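Long-range contact in lipoate-protein ligase 1 (Plasmodium falciparum, PDB 5T8U), which belongs to the lipoate-protein ligase family, with a ligase catalytic domain followed by a C-terminal domain, and holds lipoic acid in a pocket: residues Asp304-Ser309 with His319-Phe324. Numbering follows the deposited sequence.
Sequences DGNIFS and HLKSIF
The ring of F324 lies flat between two neighbours. On one face sits the backbone of G305, whose CA is 3.4 Å from the ring centroid and only 8° off the ring normal, a CH-pi contact over the centre of the face. On the opposite face CG2 of I323 rests toward the rim, and at the edge, near the ring plane, CG1 of I307 comes 3.7 Å from CE1 of F324. Glycine suits this position because a beta carbon here would collide with CE2 of F324. With chi1 at -55°, CG of F324 stands anti to its carbonyl carbon, and the ring reaches the strand.

I307 turns toward the helix, and its extended side chain places CD1 3.4 Å from CB of L320, the two side chains crossing at about a right angle. L320 continues this apolar layer to F339, L350 and V353, while I307 also touches L291 and L293 on the adjoining strand 289-297. K321 lies along the border: its CG passes CD1 of I307, then the chain runs extended and bends at its last torsion (chi4 -81°). Its NZ thereby meets OD1 of N306 in a very short hydrogen bond of 2.3 Å, below the normal range, probably through coordinate error, the amine lying above the carbonyl plane. The same OD1 accepts a weak, strongly bent hydrogen bond from the backbone N-H of I307, 2.7 Å away.

Residues 302-309 form an outermost strand of the antiparallel three-stranded sheet in the C-terminal domain, and the contact packs helix 314-321 and the type I turn K321-F324 against it. Aromatic and aliphatic groups fill the interior, whereas lysine and asparagine meet at the partly exposed border; the ammonium would probably polarise the amide carbonyl it shares with the strand backbone.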
ATOM      1  N   ASP A 304     -18.976  19.544  -9.015  1.00113.19           N
ATOM      2  CA  ASP A 304     -17.953  18.981  -8.152  1.00113.00           C
ATOM      3  C   ASP A 304     -18.369  17.587  -7.700  1.00110.45           C
ATOM      4  O   ASP A 304     -19.545  17.219  -7.752  1.00111.41           O
ATOM      5  CB  ASP A 304     -17.706  19.886  -6.937  1.00114.18           C
ATOM      6  CG  ASP A 304     -16.416  19.557  -6.216  1.00112.96           C
ATOM      7  OD1 ASP A 304     -16.440  19.448  -4.971  1.00113.59           O
ATOM      8  OD2 ASP A 304     -15.379  19.392  -6.893  1.00111.96           O
ATOM      9  N   GLY A 305     -17.385  16.812  -7.255  1.00105.81           N
ATOM     10  CA  GLY A 305     -17.652  15.457  -6.807  1.00103.23           C
ATOM     11  C   GLY A 305     -16.453  14.879  -6.092  1.00 97.94           C
ATOM     12  O   GLY A 305     -15.438  15.549  -5.882  1.00100.38           O
ATOM     13  N   ASN A 306     -16.588  13.610  -5.716  1.00 85.57           N
ATOM     14  CA  ASN A 306     -15.530  12.891  -5.023  1.00 80.48           C
ATOM     15  C   ASN A 306     -15.871  11.409  -5.035  1.00 79.59           C
ATOM     16  O   ASN A 306     -17.048  11.034  -5.050  1.00 77.07           O
ATOM     17  CB  ASN A 306     -15.361  13.395  -3.585  1.00 81.64           C
ATOM     18  CG  ASN A 306     -14.116  12.848  -2.916  1.00 79.27           C
ATOM     19  OD1 ASN A 306     -13.289  12.199  -3.557  1.00 76.21           O
ATOM     20  ND2 ASN A 306     -13.970  13.117  -1.625  1.00 80.31           N
ATOM     21  N   ILE A 307     -14.835  10.574  -5.030  1.00 83.90           N
ATOM     22  CA  ILE A 307     -14.989   9.126  -5.103  1.00 83.39           C
ATOM     23  C   ILE A 307     -14.309   8.505  -3.893  1.00 85.84           C
ATOM     24  O   ILE A 307     -13.130   8.771  -3.631  1.00 86.33           O
ATOM     25  CB  ILE A 307     -14.403   8.550  -6.406  1.00 79.07           C
ATOM     26  CG1 ILE A 307     -15.074   9.197  -7.619  1.00 79.25           C
ATOM     27  CG2 ILE A 307     -14.577   7.027  -6.440  1.00 76.53           C
ATOM     28  CD1 ILE A 307     -14.536   8.736  -8.967  1.00 77.26           C
ATOM     29  N   PHE A 308     -15.054   7.684  -3.159  1.00 90.36           N
ATOM     30  CA  PHE A 308     -14.494   6.811  -2.140  1.00 92.52           C
ATOM     31  C   PHE A 308     -14.569   5.376  -2.641  1.00 89.37           C
ATOM     32  O   PHE A 308     -15.488   5.013  -3.376  1.00 98.10           O
ATOM     33  CB  PHE A 308     -15.244   6.941  -0.812  1.00 95.42           C
ATOM     34  CG  PHE A 308     -15.286   8.341  -0.272  1.00 97.32           C
ATOM     35  CD1 PHE A 308     -16.370   8.775   0.474  1.00 99.80           C
ATOM     36  CD2 PHE A 308     -14.243   9.221  -0.504  1.00 96.91           C
ATOM     37  CE1 PHE A 308     -16.413  10.063   0.975  1.00102.73           C
ATOM     38  CE2 PHE A 308     -14.280  10.508  -0.005  1.00100.20           C
ATOM     39  CZ  PHE A 308     -15.366  10.930   0.735  1.00102.91           C
ATOM     40  N   SER A 309     -13.596   4.555  -2.254  1.00 68.31           N
ATOM     41  CA  SER A 309     -13.523   3.217  -2.823  1.00 62.53           C
ATOM     42  C   SER A 309     -12.688   2.304  -1.939  1.00 68.60           C
ATOM     43  O   SER A 309     -12.010   2.743  -1.007  1.00 61.11           O
ATOM     44  CB  SER A 309     -12.940   3.261  -4.237  1.00 61.01           C
ATOM     45  OG  SER A 309     -12.869   1.966  -4.809  1.00 60.65           O
ATOM     46  N   HIS A 319      -8.356   8.719 -12.462  1.00 88.00           N
ATOM     47  CA  HIS A 319      -8.900   8.958 -13.793  1.00 90.32           C
ATOM     48  C   HIS A 319     -10.417   9.089 -13.759  1.00 90.39           C
ATOM     49  O   HIS A 319     -10.988   9.851 -14.547  1.00 95.28           O
ATOM     50  CB  HIS A 319      -8.475   7.836 -14.741  1.00 91.65           C
ATOM     51  CG  HIS A 319      -7.082   7.988 -15.267  1.00 94.32           C
ATOM     52  ND1 HIS A 319      -6.236   6.917 -15.459  1.00 93.52           N
ATOM     53  CD2 HIS A 319      -6.388   9.087 -15.650  1.00 96.47           C
ATOM     54  CE1 HIS A 319      -5.081   7.349 -15.933  1.00 94.28           C
ATOM     55  NE2 HIS A 319      -5.147   8.661 -16.057  1.00 96.24           N
ATOM     56  N   LEU A 320     -11.087   8.364 -12.859  1.00 81.84           N
ATOM     57  CA  LEU A 320     -12.513   8.602 -12.655  1.00 78.81           C
ATOM     58  C   LEU A 320     -12.750   9.983 -12.057  1.00 76.06           C
ATOM     59  O   LEU A 320     -13.641  10.714 -12.504  1.00 78.58           O
ATOM     60  CB  LEU A 320     -13.116   7.522 -11.754  1.00 78.34           C
ATOM     61  CG  LEU A 320     -13.112   6.072 -12.251  1.00 77.24           C
ATOM     62  CD1 LEU A 320     -13.946   5.199 -11.322  1.00 75.65           C
ATOM     63  CD2 LEU A 320     -13.613   5.957 -13.683  1.00 78.87           C
ATOM     64  N   LYS A 321     -11.956  10.359 -11.052  0.82 69.55           N
ATOM     65  CA  LYS A 321     -12.092  11.673 -10.435  0.82 70.12           C
ATOM     66  C   LYS A 321     -11.940  12.803 -11.443  0.82 76.43           C
ATOM     67  O   LYS A 321     -12.440  13.907 -11.198  0.82 74.64           O
ATOM     68  CB  LYS A 321     -11.061  11.842  -9.317  0.82 69.12           C
ATOM     69  CG  LYS A 321     -11.521  11.340  -7.957  0.82 69.53           C
ATOM     70  CD  LYS A 321     -10.366  11.307  -6.964  0.82 68.94           C
ATOM     71  CE  LYS A 321     -10.842  11.018  -5.549  0.82 69.84           C
ATOM     72  NZ  LYS A 321     -11.377  12.234  -4.875  0.82 72.56           N
ATOM     73  N   SER A 322     -11.269  12.559 -12.571  1.00 89.67           N
ATOM     74  CA  SER A 322     -11.148  13.598 -13.589  1.00 94.32           C
ATOM     75  C   SER A 322     -12.494  14.026 -14.162  1.00 95.38           C
ATOM     76  O   SER A 322     -12.542  15.001 -14.920  1.00100.21           O
ATOM     77  CB  SER A 322     -10.239  13.121 -14.724  1.00 92.66           C
ATOM     78  OG  SER A 322     -10.878  12.133 -15.511  1.00 91.68           O
ATOM     79  N   ILE A 323     -13.585  13.329 -13.828  1.00 87.59           N
ATOM     80  CA  ILE A 323     -14.897  13.713 -14.339  1.00 86.47           C
ATOM     81  C   ILE A 323     -15.401  14.977 -13.655  1.00 89.96           C
ATOM     82  O   ILE A 323     -16.206  15.721 -14.227  1.00 93.91           O
ATOM     83  CB  ILE A 323     -15.901  12.555 -14.167  1.00 84.53           C
ATOM     84  CG1 ILE A 323     -17.184  12.843 -14.957  1.00 86.32           C
ATOM     85  CG2 ILE A 323     -16.222  12.341 -12.695  1.00 82.40           C
ATOM     86  CD1 ILE A 323     -18.219  11.731 -14.910  1.00 84.77           C
ATOM     87  N   PHE A 324     -14.950  15.243 -12.435  0.88 91.00           N
ATOM     88  CA  PHE A 324     -15.466  16.351 -11.647  0.88 93.95           C
ATOM     89  C   PHE A 324     -14.739  17.648 -11.987  0.88 97.47           C
ATOM     90  O   PHE A 324     -13.620  17.650 -12.506  0.88 98.23           O
ATOM     91  CB  PHE A 324     -15.325  16.054 -10.154  0.88 90.27           C
ATOM     92  CG  PHE A 324     -15.955  14.759  -9.735  0.88 86.14           C
ATOM     93  CD1 PHE A 324     -15.263  13.868  -8.933  0.88 82.85           C
ATOM     94  CD2 PHE A 324     -17.239  14.431 -10.139  0.88 86.31           C
ATOM     95  CE1 PHE A 324     -15.836  12.674  -8.545  0.88 80.76           C
ATOM     96  CE2 PHE A 324     -17.819  13.237  -9.754  0.88 84.22           C
ATOM     97  CZ  PHE A 324     -17.117  12.358  -8.954  0.88 82.05           C
TER